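Local coordinates for protein putative metal-dependent phosphoesterase (PDB 3O0F) that hydrolyses phosphoesters at a metal centre holding two iron ions and one zinc ion, beside which AMP is bound, at residues P30-L33 / V34-A37; Q218-A221 / M222-D225. All coordinates share one frame; numbering follows the deposited sequence.

Contact 1. Residues P30-L33 / V34-A37. With EDO (1,2-ethanediol), chain G.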
ATOM      1  N   PRO A  30       1.824 -11.264   9.022  1.00 14.66           N
ATOM      2  CA  PRO A  30       0.397 -11.413   8.721  1.00 15.06           C
ATOM      3  C   PRO A  30      -0.426 -11.982   9.876  1.00 12.26           C
ATOM      4  O   PRO A  30      -1.527 -11.505  10.133  1.00 15.15           O
ATOM      5  CB  PRO A  30       0.396 -12.396   7.544  1.00 15.35           C
ATOM      6  CG  PRO A  30       1.659 -12.038   6.790  1.00 15.39           C
ATOM      7  CD  PRO A  30       2.677 -11.768   7.922  1.00 15.62           C
ATOM      8  N   ARG A  31       0.111 -12.960  10.581  1.00 11.52           N
ATOM      9  CA  ARG A  31      -0.548 -13.513  11.752  1.00 14.80           C
ATOM     10  C   ARG A  31      -0.795 -12.434  12.836  1.00 12.39           C
ATOM     11  O   ARG A  31      -1.897 -12.337  13.358  1.00 17.28           O
ATOM     12  CB  ARG A  31       0.263 -14.671  12.347  1.00 13.65           C
ATOM     13  CG  ARG A  31      -0.365 -15.284  13.593  1.00 25.58           C
ATOM     14  CD  ARG A  31       0.165 -16.720  13.856  1.00 37.16           C
ATOM     15  NE  ARG A  31      -0.649 -17.419  14.863  1.00 54.38           N
ATOM     16  CZ  ARG A  31      -1.684 -18.240  14.619  1.00 55.28           C
ATOM     17  NH1 ARG A  31      -2.094 -18.515  13.381  1.00 51.75           N
ATOM     18  NH2 ARG A  31      -2.321 -18.799  15.641  1.00 55.94           N
ATOM     19  N   THR A  32       0.200 -11.620  13.116  1.00 13.02           N
ATOM     20  CA  THR A  32       0.037 -10.531  14.110  1.00 14.11           C
ATOM     21  C   THR A  32      -1.053  -9.546  13.664  1.00 16.19           C
ATOM     22  O   THR A  32      -1.917  -9.151  14.465  1.00 11.73           O
ATOM     23  CB  THR A  32       1.352  -9.850  14.397  1.00 17.62           C
ATOM     24  OG1 THR A  32       2.192 -10.812  15.041  1.00 15.28           O
ATOM     25  CG2 THR A  32       1.172  -8.595  15.317  1.00 18.28           C
ATOM     26  N   LEU A  33      -1.053  -9.211  12.374  1.00 14.43           N
ATOM     27  CA  LEU A  33      -2.079  -8.344  11.841  1.00 14.07           C
ATOM     28  C   LEU A  33      -3.482  -8.885  12.093  1.00 13.11           C
ATOM     29  O   LEU A  33      -4.344  -8.156  12.578  1.00 13.41           O
ATOM     30  CB  LEU A  33      -1.842  -8.098  10.345  1.00 15.77           C
ATOM     31  CG  LEU A  33      -2.999  -7.495   9.517  1.00 17.99           C
ATOM     32  CD1 LEU A  33      -3.322  -6.052   9.993  1.00 15.14           C
ATOM     33  CD2 LEU A  33      -2.606  -7.509   8.079  1.00 12.39           C
ATOM     34  N   VAL A  34      -3.701 -10.166  11.810  1.00 11.88           N
ATOM     35  CA  VAL A  34      -5.015 -10.770  11.954  1.00 11.53           C
ATOM     36  C   VAL A  34      -5.452 -10.875  13.399  1.00 12.45           C
ATOM     37  O   VAL A  34      -6.599 -10.559  13.728  1.00 13.80           O
ATOM     38  CB  VAL A  34      -5.086 -12.181  11.238  1.00 10.54           C
ATOM     39  CG1 VAL A  34      -6.359 -12.906  11.619  1.00 10.18           C
ATOM     40  CG2 VAL A  34      -4.891 -12.007   9.710  1.00 12.79           C
ATOM     41  N   GLU A  35      -4.530 -11.311  14.253  0.50 13.40           N
ATOM     42  CA  GLU A  35      -4.754 -11.422  15.693  0.50 14.37           C
ATOM     43  C   GLU A  35      -5.126 -10.067  16.292  0.50 12.52           C
ATOM     44  O   GLU A  35      -6.087  -9.956  17.037  0.50 11.63           O
ATOM     45  CB  GLU A  35      -3.472 -11.917  16.387  0.50 15.08           C
ATOM     46  CG  GLU A  35      -3.503 -11.799  17.935  0.50 28.32           C
ATOM     47  CD  GLU A  35      -2.243 -11.142  18.539  0.50 28.56           C
ATOM     48  OE1 GLU A  35      -1.306 -10.756  17.806  0.50 33.75           O
ATOM     49  OE2 GLU A  35      -2.191 -11.000  19.765  0.50 33.74           O
ATOM     50  N   GLN A  36      -4.358  -9.044  15.951  1.00 11.80           N
ATOM     51  CA  GLN A  36      -4.624  -7.701  16.478  1.00 13.90           C
ATOM     52  C   GLN A  36      -5.924  -7.101  15.929  1.00 13.05           C
ATOM     53  O   GLN A  36      -6.692  -6.522  16.688  1.00 12.04           O
ATOM     54  CB  GLN A  36      -3.453  -6.772  16.231  1.00 10.96           C
ATOM     55  CG  GLN A  36      -2.203  -7.172  17.068  1.00 16.02           C
ATOM     56  CD  GLN A  36      -1.061  -6.143  16.922  1.00 17.62           C
ATOM     57  OE1 GLN A  36      -1.119  -5.259  16.074  1.00 19.45           O
ATOM     58  NE2 GLN A  36      -0.036  -6.252  17.777  1.00 21.11           N
ATOM     59  N   ALA A  37      -6.181  -7.272  14.640  1.00 13.15           N
ATOM     60  CA  ALA A  37      -7.407  -6.768  14.042  1.00 12.30           C
ATOM     61  C   ALA A  37      -8.645  -7.358  14.737  1.00 10.45           C
ATOM     62  O   ALA A  37      -9.599  -6.643  15.005  1.00 12.67           O
ATOM     63  CB  ALA A  37      -7.440  -7.044  12.511  1.00 10.74           C
TER
HETATM   64  C1  EDO G 306      -2.052  -1.255  16.510  1.00 30.04           C
HETATM   65  O1  EDO G 306      -1.762  -0.035  15.749  1.00 18.51           O
HETATM   66  C2  EDO G 306      -0.844  -1.850  17.234  1.00 28.07           C
HETATM   67  O2  EDO G 306       0.060  -2.550  16.335  1.00 28.02           O
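Thr32 O accepts the amide of Gln36 in a helical i to i+4 bond, with Gln36 N 2.9 Å away and the N-H almost straight at 165°. The pair illustrates how one turn of helix can be joined twice, through its backbone and again through its side chains. Thr32 and Gln36 lie alongside each other and point the same way. Because CG of Gln36 stands beside its own backbone N (chi1 -68°), the chain starts out past the accepting carbonyl, with CG 3.3 Å from Thr32 O, and then runs extended. Its amide thereby presents a face to the threonine methyl: Thr32 CG2 sits over the flat group, 3.6 Å from Gln36 NE2 and 3.7 Å from Gln36 CD. This is van der Waals contact, which leaves the polar end to work in another direction. There, Gln36 OE1 receives a hydrogen bond of 3.0 Å from O2 of an ethanediol molecule, probably a remnant of the crystallisation liquor; the diol is also bonded to Trp262 NE1 and Leu271 N and so links the amide to the loop that follows strand 255-258.

On the buried side the same backbone pattern carries small apolar groups. Val34 CG2 rests 3.4 Å from Pro30 O, the carbonyl that its own amide uses, and Ala37 CB comes to 3.3 Å from Leu33 O. At the helix start, Thr32 N is bonded to Thr29 OG1.

Helix 30-39 is the crossover of a beta-alpha-beta unit between strands 15-19 and 44-47 of the PHP domain. Leu33 and Ala37 pack on Val45 of strand 44-47, Val34 meets Ala62 and Ile66 of helix 56-66, and Leu33 also reaches Trp262 and Leu271.

Contact 2. Residues Q218-A221 / M222-D225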
ATOM      1  N   GLN A 218      -7.501  13.450 -14.607  1.00 16.85           N
ATOM      2  CA  GLN A 218      -6.737  12.204 -14.458  1.00 17.06           C
ATOM      3  C   GLN A 218      -7.583  11.137 -13.777  1.00 16.47           C
ATOM      4  O   GLN A 218      -7.492   9.957 -14.127  1.00 16.02           O
ATOM      5  CB  GLN A 218      -5.434  12.407 -13.686  1.00 17.50           C
ATOM      6  CG  GLN A 218      -4.421  13.366 -14.364  1.00 13.67           C
ATOM      7  CD  GLN A 218      -3.248  13.670 -13.461  1.00 20.58           C
ATOM      8  OE1 GLN A 218      -3.377  14.436 -12.494  1.00 15.75           O
ATOM      9  NE2 GLN A 218      -2.063  13.084 -13.778  1.00 23.10           N
ATOM     10  N   LEU A 219      -8.400  11.539 -12.800  1.00 15.26           N
ATOM     11  CA  LEU A 219      -9.295  10.600 -12.162  1.00 14.80           C
ATOM     12  C   LEU A 219     -10.336  10.105 -13.149  1.00 18.15           C
ATOM     13  O   LEU A 219     -10.648   8.917 -13.137  1.00 15.27           O
ATOM     14  CB  LEU A 219      -9.959  11.169 -10.887  1.00 14.95           C
ATOM     15  CG  LEU A 219      -9.002  11.276  -9.683  1.00 16.72           C
ATOM     16  CD1 LEU A 219      -9.635  11.998  -8.506  1.00 18.16           C
ATOM     17  CD2 LEU A 219      -8.504   9.883  -9.259  1.00 14.79           C
ATOM     18  N   ASP A 220     -10.847  10.994 -14.020  1.00 17.16           N
ATOM     19  CA  ASP A 220     -11.852  10.608 -14.999  1.00 18.71           C
ATOM     20  C   ASP A 220     -11.313   9.576 -15.963  1.00 17.32           C
ATOM     21  O   ASP A 220     -12.002   8.612 -16.225  1.00 19.52           O
ATOM     22  CB  ASP A 220     -12.401  11.794 -15.776  1.00 20.74           C
ATOM     23  CG  ASP A 220     -13.346  12.655 -14.938  1.00 32.84           C
ATOM     24  OD1 ASP A 220     -13.890  12.169 -13.918  1.00 34.36           O
ATOM     25  OD2 ASP A 220     -13.541  13.830 -15.311  1.00 37.99           O
ATOM     26  N   ALA A 221     -10.072   9.752 -16.408  1.00 17.91           N
ATOM     27  CA  ALA A 221      -9.419   8.813 -17.319  1.00 19.35           C
ATOM     28  C   ALA A 221      -9.169   7.448 -16.675  1.00 21.66           C
ATOM     29  O   ALA A 221      -9.317   6.383 -17.327  1.00 17.60           O
ATOM     30  CB  ALA A 221      -8.152   9.411 -17.875  1.00 17.52           C
HETATM   31  N   MSE A 222      -8.826   7.454 -15.391  1.00 17.59           N
HETATM   32  CA  MSE A 222      -8.774   6.183 -14.615  1.00 20.83           C
HETATM   33  C   MSE A 222     -10.138   5.521 -14.421  1.00 17.53           C
HETATM   34  O   MSE A 222     -10.250   4.282 -14.553  1.00 17.24           O
HETATM   35  CB  MSE A 222      -8.114   6.395 -13.266  1.00 17.86           C
HETATM   36  CG  MSE A 222      -6.656   6.721 -13.409  1.00 22.43           C
HETATM   37 SE   MSE A 222      -5.999   7.533 -11.765  0.75 49.31          SE
HETATM   38  CE  MSE A 222      -6.029   6.046 -10.556  1.00 30.11           C
ATOM     39  N   ILE A 223     -11.175   6.327 -14.150  1.00 16.38           N
ATOM     40  CA  ILE A 223     -12.540   5.809 -14.082  1.00 17.67           C
ATOM     41  C   ILE A 223     -12.900   5.138 -15.428  1.00 21.56           C
ATOM     42  O   ILE A 223     -13.414   4.017 -15.438  1.00 21.82           O
ATOM     43  CB  ILE A 223     -13.571   6.905 -13.680  1.00 19.25           C
ATOM     44  CG1 ILE A 223     -13.372   7.339 -12.205  1.00 20.66           C
ATOM     45  CG2 ILE A 223     -15.023   6.454 -13.931  1.00 18.89           C
ATOM     46  CD1 ILE A 223     -14.107   8.691 -11.801  1.00 13.24           C
ATOM     47  N   ALA A 224     -12.616   5.810 -16.556  1.00 22.23           N
ATOM     48  CA  ALA A 224     -12.841   5.214 -17.896  1.00 22.30           C
ATOM     49  C   ALA A 224     -12.019   3.926 -18.123  1.00 21.52           C
ATOM     50  O   ALA A 224     -12.451   3.075 -18.856  1.00 23.08           O
ATOM     51  CB  ALA A 224     -12.541   6.246 -19.006  1.00 20.76           C
ATOM     52  N   ASP A 225     -10.830   3.809 -17.525  1.00 23.60           N
ATOM     53  CA  ASP A 225      -9.981   2.608 -17.625  1.00 25.26           C
ATOM     54  C   ASP A 225     -10.565   1.394 -16.874  1.00 22.25           C
ATOM     55  O   ASP A 225     -10.131   0.279 -17.128  1.00 23.57           O
ATOM     56  CB  ASP A 225      -8.591   2.840 -17.022  1.00 26.59           C
ATOM     57  CG  ASP A 225      -7.738   3.870 -17.773  1.00 41.46           C
ATOM     58  OD1 ASP A 225      -7.976   4.137 -18.985  1.00 43.28           O
ATOM     59  OD2 ASP A 225      -6.799   4.408 -17.099  1.00 44.46           O
TER
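With CG beside the backbone N (chi1 -67°) and the chain extended through chi2, Met222, present as selenomethionine, runs back past the carbonyl of Gln218; a bend at chi3 (70°) then turns its methyl aside. Its CG passes 3.4 Å from Gln218 O, the acceptor of the Met222 amide, and its SE makes a loose apolar contact of 4.3 Å with Leu219 CD2. Ile223 folds back in the same manner, so that its CG1 lies 3.3 Å from Leu219 O, which also takes the short 2.8 Å bond from Ile223 N. The isoleucine runs alongside Asp220, its CD1 4.1 Å from Asp220 OD1.

At Asp225 the backbone bond is more bent: its amide reaches Ala221 O at 3.0 Å with an N-H angle of 137°. The same oxygen stands nearly straight above the face of the Asp225 carboxylate, over its carbon, 3.0 Å from CG. OD1 and OD2 are acceptors like Ala221 O and make no bond to it; OD2 turns instead to His186 ND1 for its hydrogen bond. Since Asp225 meets His186 through this oxygen, with an alanine here His186 ND1 would probably lose its carboxylate partner, and with it the polar tie to helix 185-194.

Helix 216-225 is the connection in a beta-alpha-beta unit between strands 198-201 and 229-233. Met222 packs on Ile189 of helix 185-194 and Met87 of strand 83-90, whereas on helix 239-252 Leu219 leans on Ile248 and Ile223 on His252.

Overall arrangement
Contact 1 and contact 2 lie on opposite sides of the chain's centre, their own centres about 34 Å apart, and share no element: each is a turn within the connecting helix of a different beta-alpha-beta unit of the barrel-like PHP fold. Both are partly buried. Contact 1 buries Leu33, Val34 and Ala37 and leaves Thr32, Glu35 and Gln36 partly exposed; contact 2 also buries a polar side chain, Gln218, hydrogen-bonded to Ser215 and Arg212. In the crystal, the Gln36 amide reaches a loop through a diol probably from the crystallisation liquor, whereas the Asp225 carboxylate is hydrogen-bonded to a histidine of helix 185-194. Neither contact supplies a metal ligand; the side chains of Leu33 and Met222 lie about 11 and about 12 Å from a bound iron ion.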